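Side-chain contacts in GXWXG domain-containing protein (Thermomonospora curvata, PDB 4MVE), which is of unknown function but combines GXWXG and DUF4334 family sequences in one small, strand-rich chain: residues Glu76-Arg81 against Met111-Gln116; Lys67-Arg72 against Phe145-Glu150; Lys12-Gly17 against Gly47-Gly52. All blocks are in the same frame, centred on the assembly; numbering follows the deposited sequence.

Overall arrangement
Contacts 1 and 2 join strands of one curled antiparallel sheet, whereas contact 3 sets the C-terminal end of helix 5-16, with Gly-17 just after it, against the loop that follows strand 42-48. Contacts 1 and 2 are buried, with centres about 10 Å apart: neighbouring strands 74-81 and 64-71 each face a strand with which they are not paired. Their chemistry is largely apolar across the segments, though Lys-67 NZ probably bonds to Pro-77 O and so ties contact 2 to contact 1. Contact 3, its centre about 16 Å from that of contact 2, is partly buried and adds a polar grip by an arginine. His-146 links contacts 2 and 3; contact 1 does not touch contact 3.

Contact 1 (Glu76-Arg81 against Met111-Gln116); sequences EPLLCR and MIYDKQ
Pro-77 is the residue on which the apolar part of this contact turns, because selenomethionine Met-111 and Tyr-113 both close on its ring. The methyl CE of Met-111 lies 3.7 Å from Pro-77 CB, and SE is scarcely farther from that same CB, at 3.8 Å. The bend at the last torsion of Met-111 (chi3 69°) swings the methyl round beside the proline, which the selenium already touches; a long flexible thioether, here its selenium analogue, suits such an irregular surface. Tyr-113 comes to the ring obliquely, its CE2 3.7 Å from Pro-77 CG. A compact, rigid pyrrolidine fills this place well, with no side-chain polar group to bury.

The second kind of contact involves a hydroxyl. Leu-78 crosses Tyr-113 at about a right angle and brings its CD2 branch to 3.7 Å from Tyr-113 OH, a van der Waals approach. Pro-77 departs from the extended conformation (psi -23°), which probably helps two successive residues reach one tyrosine.

Nearby, Lys-67 of strand 64-71 touches both Met-111 and Tyr-113, and Ile-118 and Phe-122 of strand 118-124 add further cover to these two side chains. The short segments approach to 8.9 Å between axes and run nearly perpendicular, at 80°. Such near-orthogonal packing of strands that do not pair is consistent with a strongly curled antiparallel sheet folded over on itself.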
loop_
_atom_site.group_PDB
_atom_site.type_symbol
_atom_site.label_atom_id
_atom_site.label_comp_id
_atom_site.label_asym_id
_atom_site.label_seq_id
_atom_site.Cartn_x
_atom_site.Cartn_y
_atom_site.Cartn_z
ATOM N N GLU A 76 5.834 -4.479 -9.434
ATOM C CA GLU A 76 6.043 -3.114 -9.909
ATOM C C GLU A 76 5.458 -2.213 -8.831
ATOM O O GLU A 76 4.245 -2.159 -8.679
ATOM C CB GLU A 76 5.448 -2.873 -11.308
ATOM C CG GLU A 76 6.021 -3.839 -12.348
ATOM C CD GLU A 76 5.248 -3.889 -13.652
ATOM O OE1 GLU A 76 4.025 -3.626 -13.621
ATOM O OE2 GLU A 76 5.848 -4.233 -14.696
ATOM N N PRO A 77 6.301 -1.573 -7.988
ATOM C CA PRO A 77 5.746 -0.796 -6.867
ATOM C C PRO A 77 5.169 0.563 -7.228
ATOM O O PRO A 77 4.366 1.104 -6.455
ATOM C CB PRO A 77 6.946 -0.622 -5.932
ATOM C CG PRO A 77 8.139 -0.685 -6.826
ATOM C CD PRO A 77 7.782 -1.573 -7.987
ATOM N N LEU A 78 5.596 1.146 -8.348
ATOM C CA LEU A 78 5.185 2.519 -8.688
ATOM C C LEU A 78 4.637 2.676 -10.068
ATOM O O LEU A 78 5.290 3.261 -10.941
ATOM C CB LEU A 78 6.368 3.495 -8.508
ATOM C CG LEU A 78 7.005 3.511 -7.106
ATOM C CD1 LEU A 78 8.336 4.212 -7.153
ATOM C CD2 LEU A 78 6.073 4.218 -6.086
ATOM N N LEU A 79 3.390 2.221 -10.254
ATOM C CA LEU A 79 2.660 2.446 -11.494
ATOM C C LEU A 79 2.211 3.864 -11.447
ATOM O O LEU A 79 1.775 4.310 -10.385
ATOM C CB LEU A 79 1.467 1.484 -11.655
ATOM C CG LEU A 79 1.772 -0.030 -11.706
ATOM C CD1 LEU A 79 0.443 -0.828 -11.876
ATOM C CD2 LEU A 79 2.794 -0.376 -12.850
ATOM N N CYS A 80 2.413 4.611 -12.542
ATOM C CA CYS A 80 2.071 6.023 -12.600
ATOM C C CYS A 80 1.313 6.282 -13.846
ATOM O O CYS A 80 1.356 5.484 -14.787
ATOM C CB CYS A 80 3.319 6.911 -12.515
ATOM S SG CYS A 80 4.262 6.719 -10.984
ATOM N N ARG A 81 0.631 7.409 -13.866
ATOM C CA ARG A 81 -0.116 7.831 -15.027
ATOM C C ARG A 81 0.690 8.875 -15.766
ATOM O O ARG A 81 1.114 9.883 -15.175
ATOM C CB ARG A 81 -1.495 8.345 -14.626
ATOM C CG ARG A 81 -2.500 8.179 -15.749
ATOM C CD ARG A 81 -3.869 8.650 -15.344
ATOM N NE ARG A 81 -4.570 7.720 -14.452
ATOM C CZ ARG A 81 -5.306 6.693 -14.863
ATOM N NH1 ARG A 81 -5.372 6.388 -16.153
ATOM N NH2 ARG A 81 -5.955 5.943 -13.987
HETATM N N MSE A 111 5.278 -5.998 0.906
HETATM C CA MSE A 111 6.109 -5.727 -0.270
HETATM C C MSE A 111 7.452 -5.168 0.178
HETATM O O MSE A 111 7.492 -4.256 0.982
HETATM C CB MSE A 111 5.418 -4.760 -1.220
HETATM C CG MSE A 111 5.998 -4.781 -2.612
HETATM SE SE MSE A 111 5.454 -3.135 -3.532
HETATM C CE MSE A 111 6.478 -1.857 -2.525
ATOM N N ILE A 112 8.559 -5.720 -0.308
ATOM C CA ILE A 112 9.891 -5.204 0.067
ATOM C C ILE A 112 10.531 -4.574 -1.178
ATOM O O ILE A 112 10.664 -5.266 -2.164
ATOM C CB ILE A 112 10.778 -6.353 0.632
ATOM C CG1 ILE A 112 10.082 -7.069 1.825
ATOM C CG2 ILE A 112 12.229 -5.851 0.968
ATOM C CD1 ILE A 112 10.849 -8.158 2.528
ATOM N N TYR A 113 10.977 -3.311 -1.125
ATOM C CA TYR A 113 11.673 -2.737 -2.296
ATOM C C TYR A 113 13.004 -3.434 -2.457
ATOM O O TYR A 113 13.660 -3.769 -1.446
ATOM C CB TYR A 113 11.896 -1.226 -2.143
ATOM C CG TYR A 113 10.677 -0.377 -2.454
ATOM C CD1 TYR A 113 9.614 -0.291 -1.561
ATOM C CD2 TYR A 113 10.601 0.360 -3.633
ATOM C CE1 TYR A 113 8.500 0.531 -1.827
ATOM C CE2 TYR A 113 9.498 1.174 -3.913
ATOM C CZ TYR A 113 8.438 1.240 -3.020
ATOM O OH TYR A 113 7.379 2.080 -3.319
ATOM N N ASP A 114 13.407 -3.647 -3.705
ATOM C CA ASP A 114 14.699 -4.261 -3.994
ATOM C C ASP A 114 15.846 -3.350 -3.650
ATOM O O ASP A 114 16.915 -3.839 -3.268
ATOM C CB ASP A 114 14.811 -4.606 -5.502
ATOM C CG ASP A 114 13.863 -5.693 -5.947
ATOM O OD1 ASP A 114 13.199 -6.310 -5.065
ATOM O OD2 ASP A 114 13.816 -5.971 -7.164
ATOM N N LYS A 115 15.670 -2.021 -3.884
ATOM C CA LYS A 115 16.805 -1.099 -3.800
ATOM C C LYS A 115 16.594 0.034 -2.818
ATOM O O LYS A 115 17.368 0.985 -2.833
ATOM C CB LYS A 115 17.096 -0.529 -5.212
ATOM C CG LYS A 115 17.474 -1.580 -6.246
ATOM C CD LYS A 115 18.956 -1.555 -6.533
ATOM C CE LYS A 115 19.596 -2.926 -6.531
ATOM N NZ LYS A 115 21.084 -2.833 -6.465
ATOM N N GLN A 116 15.573 -0.063 -1.965
ATOM C CA GLN A 116 15.198 0.980 -0.995
ATOM C C GLN A 116 14.840 0.339 0.318
ATOM O O GLN A 116 14.208 -0.714 0.294
ATOM C CB GLN A 116 13.979 1.804 -1.514
ATOM C CG GLN A 116 14.094 2.337 -2.951
ATOM C CD GLN A 116 15.258 3.273 -3.164
ATOM O OE1 GLN A 116 15.767 3.904 -2.236
ATOM N NE2 GLN A 116 15.737 3.336 -4.391
#

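Contact 2 (Lys67-Arg72 against Phe145-Glu150); sequences KRFIDR and FHLTRE
Lys-67 and Phe-69 meet Phe-145 and Leu-147 in the interior of the curled antiparallel sheet, where strands 64-71 and 143-149 both pair with strand 42-48, the carrier of the GXWXG signature. On each segment the touching residues are two apart, so both send their side chains to the inner face.

Lys-67 takes part through its carbon chain. Its CE lies 3.7 Å from Phe-145 CE2, an oblique approach to the ring, while its CD meets Leu-147 CD1 at 4.1 Å. The chain is extended as far as CE and then bends (chi4 -69°), which turns NZ to the backbone oxygen of Pro-77. A lysine fits here because its methylenes can pack with apolar neighbours while the buried NZ finds a carbonyl partner in Pro-77 O.

Leu-147 uses a single branch for both neighbours: the same CD1 lies 4.1 Å from Phe-69 CZ, near the plane of that ring and at its edge. Phe-145 starts out toward segment 67-72 from its CB, and a chi1 of 67° sets CG in the cleft between the two backbone branches. Trp-44 of the intervening strand touches both Phe-69 and Leu-147, and Met-40 also borders this pair. With segment axes 9.7 Å apart and crossing at 62°, the arrangement is that of two strands flanking a common partner in a strongly coiled sheet, which brings their inner side chains together over the middle strand.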
loop_
_atom_site.group_PDB
_atom_site.type_symbol
_atom_site.label_atom_id
_atom_site.label_comp_id
_atom_site.label_asym_id
_atom_site.label_seq_id
_atom_site.Cartn_x
_atom_site.Cartn_y
_atom_site.Cartn_z
ATOM N N LYS A 67 0.034 -0.265 -7.976
ATOM C CA LYS A 67 1.053 -1.356 -7.972
ATOM C C LYS A 67 0.599 -2.564 -8.748
ATOM O O LYS A 67 -0.616 -2.785 -8.885
ATOM C CB LYS A 67 1.362 -1.809 -6.521
ATOM C CG LYS A 67 1.739 -0.698 -5.543
ATOM C CD LYS A 67 2.016 -1.237 -4.128
ATOM C CE LYS A 67 2.415 -0.147 -3.181
ATOM N NZ LYS A 67 3.756 0.390 -3.528
ATOM N N ARG A 68 1.573 -3.337 -9.283
ATOM C CA ARG A 68 1.306 -4.604 -9.991
ATOM C C ARG A 68 2.138 -5.712 -9.343
ATOM O O ARG A 68 3.362 -5.602 -9.302
ATOM C CB ARG A 68 1.591 -4.539 -11.503
ATOM C CG ARG A 68 1.103 -5.840 -12.235
ATOM C CD ARG A 68 0.854 -5.711 -13.741
ATOM N NE ARG A 68 2.097 -5.511 -14.495
ATOM C CZ ARG A 68 2.614 -6.378 -15.367
ATOM N NH1 ARG A 68 3.757 -6.108 -15.980
ATOM N NH2 ARG A 68 2.010 -7.538 -15.603
ATOM N N PHE A 69 1.477 -6.731 -8.756
ATOM C CA PHE A 69 2.181 -7.867 -8.157
ATOM C C PHE A 69 2.165 -9.022 -9.202
ATOM O O PHE A 69 1.109 -9.631 -9.391
ATOM C CB PHE A 69 1.527 -8.257 -6.809
ATOM C CG PHE A 69 1.397 -7.095 -5.836
ATOM C CD1 PHE A 69 2.353 -6.891 -4.833
ATOM C CD2 PHE A 69 0.314 -6.216 -5.910
ATOM C CE1 PHE A 69 2.247 -5.803 -3.956
ATOM C CE2 PHE A 69 0.210 -5.132 -5.034
ATOM C CZ PHE A 69 1.184 -4.924 -4.074
ATOM N N ILE A 70 3.282 -9.263 -9.933
ATOM C CA ILE A 70 3.296 -10.324 -10.981
ATOM C C ILE A 70 3.327 -11.689 -10.305
ATOM O O ILE A 70 2.471 -12.529 -10.561
ATOM C CB ILE A 70 4.419 -10.247 -12.085
ATOM C CG1 ILE A 70 4.942 -8.818 -12.485
ATOM C CG2 ILE A 70 4.171 -11.165 -13.271
ATOM C CD1 ILE A 70 4.043 -7.857 -12.917
ATOM N N ASP A 71 4.351 -11.908 -9.484
ATOM C CA ASP A 71 4.588 -13.113 -8.704
ATOM C C ASP A 71 5.307 -12.665 -7.411
ATOM O O ASP A 71 5.611 -11.465 -7.257
ATOM C CB ASP A 71 5.385 -14.167 -9.508
ATOM C CG ASP A 71 6.711 -13.700 -10.115
ATOM O OD1 ASP A 71 7.573 -13.186 -9.355
ATOM O OD2 ASP A 71 6.935 -13.957 -11.322
ATOM N N ARG A 72 5.563 -13.617 -6.496
ATOM C CA ARG A 72 6.234 -13.390 -5.202
ATOM C C ARG A 72 7.580 -12.647 -5.357
ATOM O O ARG A 72 8.034 -11.983 -4.425
ATOM C CB ARG A 72 6.466 -14.774 -4.548
ATOM C CG ARG A 72 7.076 -14.804 -3.151
ATOM C CD ARG A 72 7.300 -16.251 -2.733
ATOM N NE ARG A 72 8.100 -16.373 -1.510
ATOM C CZ ARG A 72 9.408 -16.623 -1.489
ATOM N NH1 ARG A 72 10.047 -16.748 -0.332
ATOM N NH2 ARG A 72 10.086 -16.758 -2.624
ATOM N N PHE A 145 -1.268 3.723 3.577
ATOM C CA PHE A 145 -1.851 3.957 2.265
ATOM C C PHE A 145 -2.880 2.844 1.981
ATOM O O PHE A 145 -2.985 1.895 2.760
ATOM C CB PHE A 145 -0.751 4.066 1.173
ATOM C CG PHE A 145 0.004 2.782 0.926
ATOM C CD1 PHE A 145 1.159 2.478 1.659
ATOM C CD2 PHE A 145 -0.435 1.870 -0.037
ATOM C CE1 PHE A 145 1.854 1.281 1.444
ATOM C CE2 PHE A 145 0.244 0.666 -0.244
ATOM C CZ PHE A 145 1.395 0.383 0.487
ATOM N N HIS A 146 -3.631 2.940 0.874
ATOM C CA HIS A 146 -4.599 1.873 0.617
ATOM C C HIS A 146 -4.501 1.388 -0.814
ATOM O O HIS A 146 -3.933 2.079 -1.637
ATOM C CB HIS A 146 -6.041 2.295 0.984
ATOM C CG HIS A 146 -6.484 3.631 0.461
ATOM N ND1 HIS A 146 -6.893 3.797 -0.853
ATOM C CD2 HIS A 146 -6.581 4.822 1.096
ATOM C CE1 HIS A 146 -7.233 5.068 -0.967
ATOM N NE2 HIS A 146 -7.074 5.718 0.181
ATOM N N LEU A 147 -4.964 0.148 -1.078
ATOM C CA LEU A 147 -5.003 -0.460 -2.401
ATOM C C LEU A 147 -6.353 -1.093 -2.628
ATOM O O LEU A 147 -6.866 -1.783 -1.746
ATOM C CB LEU A 147 -3.885 -1.513 -2.615
ATOM C CG LEU A 147 -2.413 -1.077 -2.454
ATOM C CD1 LEU A 147 -1.488 -2.308 -2.386
ATOM C CD2 LEU A 147 -1.983 -0.041 -3.536
ATOM N N THR A 148 -6.887 -0.899 -3.842
ATOM C CA THR A 148 -8.155 -1.418 -4.380
ATOM C C THR A 148 -7.826 -2.264 -5.607
ATOM O O THR A 148 -7.162 -1.788 -6.522
ATOM C CB THR A 148 -9.129 -0.274 -4.698
ATOM O OG1 THR A 148 -9.281 0.477 -3.493
ATOM C CG2 THR A 148 -10.520 -0.792 -5.171
ATOM N N ARG A 149 -8.233 -3.526 -5.579
ATOM C CA ARG A 149 -7.949 -4.492 -6.630
ATOM C C ARG A 149 -8.702 -4.154 -7.923
ATOM O O ARG A 149 -9.903 -3.889 -7.886
ATOM C CB ARG A 149 -8.315 -5.916 -6.144
ATOM C CG ARG A 149 -7.811 -7.046 -7.041
ATOM C CD ARG A 149 -8.462 -8.397 -6.747
ATOM N NE ARG A 149 -8.305 -8.845 -5.350
ATOM C CZ ARG A 149 -7.262 -9.519 -4.873
ATOM N NH1 ARG A 149 -6.229 -9.811 -5.660
ATOM N NH2 ARG A 149 -7.240 -9.905 -3.604
ATOM N N GLU A 150 -7.978 -4.137 -9.058
ATOM C CA GLU A 150 -8.555 -3.949 -10.397
ATOM C C GLU A 150 -9.303 -5.221 -10.764
ATOM O O GLU A 150 -8.738 -6.306 -10.621
ATOM C CB GLU A 150 -7.449 -3.694 -11.438
ATOM C CG GLU A 150 -7.139 -2.249 -11.787
ATOM C CD GLU A 150 -6.266 -2.091 -13.028
ATOM O OE1 GLU A 150 -5.773 -0.963 -13.260
ATOM O OE2 GLU A 150 -6.055 -3.090 -13.759
#

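Contact 3 (Lys12-Gly17 against Gly47-Gly52); sequences KIIASG and GIFDRG
Ile-13 and Ile-14, on the last turns of helix 5-16, clasp the ring of Phe-49 just beyond strand 42-48, on the close-packed side of the contact. Ile-13 CG2 meets the ring at its edge, in plane, 3.5 Å from Phe-49 CE1. Ile-14 arrives obliquely, with its CG1 3.8 Å from Phe-49 CZ. Branched side chains and a flat ring mesh well here, and His-146 adds an edge-to-face partner to Phe-49, while Val-131 also packs on it. The helix ends in a Schellman motif at Gly-17, whose positive phi is easily adopted without a side chain.

The other side is looser, polar and more exposed. Arg-51 reaches end-on with both terminal nitrogens to a single atom: NH1 lies 3.1 Å and NH2 3.0 Å from Gly-17 O. Both bonds are bent (136° and 139°), as one shared oxygen requires. NH2 meets the carbonyl almost straight on (C=O...N 162°), and the oxygen lies somewhat off the guanidinium plane. A bend at chi3 swings the guanidinium there, and its positive charge probably suits the C-terminal end of a helix. Glu-19 OE1 accepts from the backbone N of Arg-51, and an Asx turn, Asp-50 OD1 accepting from Gly-52 N, shapes the loop onward.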
loop_
_atom_site.group_PDB
_atom_site.type_symbol
_atom_site.label_atom_id
_atom_site.label_comp_id
_atom_site.label_asym_id
_atom_site.label_seq_id
_atom_site.Cartn_x
_atom_site.Cartn_y
_atom_site.Cartn_z
ATOM N N LYS A 12 -15.145 2.414 3.889
ATOM C CA LYS A 12 -15.858 3.668 3.596
ATOM C C LYS A 12 -14.877 4.806 3.297
ATOM O O LYS A 12 -15.100 5.574 2.354
ATOM C CB LYS A 12 -16.799 4.058 4.759
ATOM C CG LYS A 12 -18.133 3.315 4.718
ATOM C CD LYS A 12 -18.956 3.457 5.997
ATOM C CE LYS A 12 -19.924 4.612 5.978
ATOM N NZ LYS A 12 -20.971 4.471 7.033
ATOM N N ILE A 13 -13.792 4.907 4.099
ATOM C CA ILE A 13 -12.743 5.925 3.915
ATOM C C ILE A 13 -12.003 5.668 2.577
ATOM O O ILE A 13 -11.864 6.582 1.770
ATOM C CB ILE A 13 -11.780 5.930 5.128
ATOM C CG1 ILE A 13 -12.517 6.396 6.433
ATOM C CG2 ILE A 13 -10.527 6.798 4.836
ATOM C CD1 ILE A 13 -11.804 5.851 7.838
ATOM N N ILE A 14 -11.569 4.430 2.344
ATOM C CA ILE A 14 -10.860 4.026 1.118
ATOM C C ILE A 14 -11.729 4.283 -0.131
ATOM O O ILE A 14 -11.205 4.794 -1.106
ATOM C CB ILE A 14 -10.431 2.513 1.200
ATOM C CG1 ILE A 14 -9.413 2.268 2.339
ATOM C CG2 ILE A 14 -9.933 1.945 -0.176
ATOM C CD1 ILE A 14 -9.120 0.728 2.576
ATOM N N ALA A 15 -13.039 3.915 -0.109
ATOM C CA ALA A 15 -13.906 4.095 -1.277
ATOM C C ALA A 15 -14.171 5.578 -1.575
ATOM O O ALA A 15 -14.351 5.924 -2.739
ATOM C CB ALA A 15 -15.228 3.341 -1.116
ATOM N N SER A 16 -14.176 6.437 -0.560
ATOM C CA SER A 16 -14.432 7.855 -0.794
ATOM C C SER A 16 -13.109 8.683 -1.037
ATOM O O SER A 16 -13.194 9.851 -1.367
ATOM C CB SER A 16 -15.217 8.444 0.374
ATOM O OG SER A 16 -14.372 8.544 1.511
ATOM N N GLY A 17 -11.934 8.077 -0.833
ATOM C CA GLY A 17 -10.638 8.735 -0.988
ATOM C C GLY A 17 -10.413 9.805 0.061
ATOM O O GLY A 17 -9.585 10.704 -0.111
ATOM N N GLY A 47 -4.116 4.847 -3.112
ATOM C CA GLY A 47 -4.512 6.120 -2.536
ATOM C C GLY A 47 -3.848 6.256 -1.190
ATOM O O GLY A 47 -3.317 5.277 -0.646
ATOM N N ILE A 48 -3.825 7.471 -0.662
ATOM C CA ILE A 48 -3.110 7.756 0.574
ATOM C C ILE A 48 -4.041 8.369 1.606
ATOM O O ILE A 48 -4.865 9.216 1.267
ATOM C CB ILE A 48 -1.919 8.710 0.241
ATOM C CG1 ILE A 48 -0.949 8.068 -0.757
ATOM C CG2 ILE A 48 -1.169 9.134 1.499
ATOM C CD1 ILE A 48 -0.124 9.076 -1.554
ATOM N N PHE A 49 -3.856 8.005 2.870
ATOM C CA PHE A 49 -4.702 8.532 3.945
ATOM C C PHE A 49 -4.304 9.953 4.378
ATOM O O PHE A 49 -5.180 10.707 4.746
ATOM C CB PHE A 49 -4.693 7.598 5.165
ATOM C CG PHE A 49 -5.421 6.299 4.910
ATOM C CD1 PHE A 49 -6.822 6.256 4.889
ATOM C CD2 PHE A 49 -4.718 5.104 4.770
ATOM C CE1 PHE A 49 -7.497 5.045 4.683
ATOM C CE2 PHE A 49 -5.399 3.889 4.585
ATOM C CZ PHE A 49 -6.784 3.868 4.546
ATOM N N ASP A 50 -2.993 10.286 4.409
ATOM C CA ASP A 50 -2.527 11.616 4.784
ATOM C C ASP A 50 -1.725 12.224 3.627
ATOM O O ASP A 50 -0.548 11.908 3.436
ATOM C CB ASP A 50 -1.702 11.542 6.078
ATOM C CG ASP A 50 -1.041 12.841 6.519
ATOM O OD1 ASP A 50 -1.546 13.942 6.138
ATOM O OD2 ASP A 50 -0.041 12.765 7.261
ATOM N N ARG A 51 -2.371 13.119 2.885
ATOM C CA ARG A 51 -1.816 13.741 1.697
ATOM C C ARG A 51 -0.868 14.932 2.007
ATOM O O ARG A 51 -0.278 15.476 1.070
ATOM C CB ARG A 51 -2.945 14.161 0.721
ATOM C CG ARG A 51 -3.480 12.929 -0.022
ATOM C CD ARG A 51 -4.527 13.189 -1.081
ATOM N NE ARG A 51 -5.836 13.567 -0.537
ATOM C CZ ARG A 51 -6.797 12.719 -0.169
ATOM N NH1 ARG A 51 -6.584 11.407 -0.192
ATOM N NH2 ARG A 51 -7.956 13.178 0.282
ATOM N N GLY A 52 -0.703 15.281 3.289
ATOM C CA GLY A 52 0.198 16.351 3.707
ATOM C C GLY A 52 1.635 15.907 3.929
ATOM O O GLY A 52 2.513 16.752 4.132
#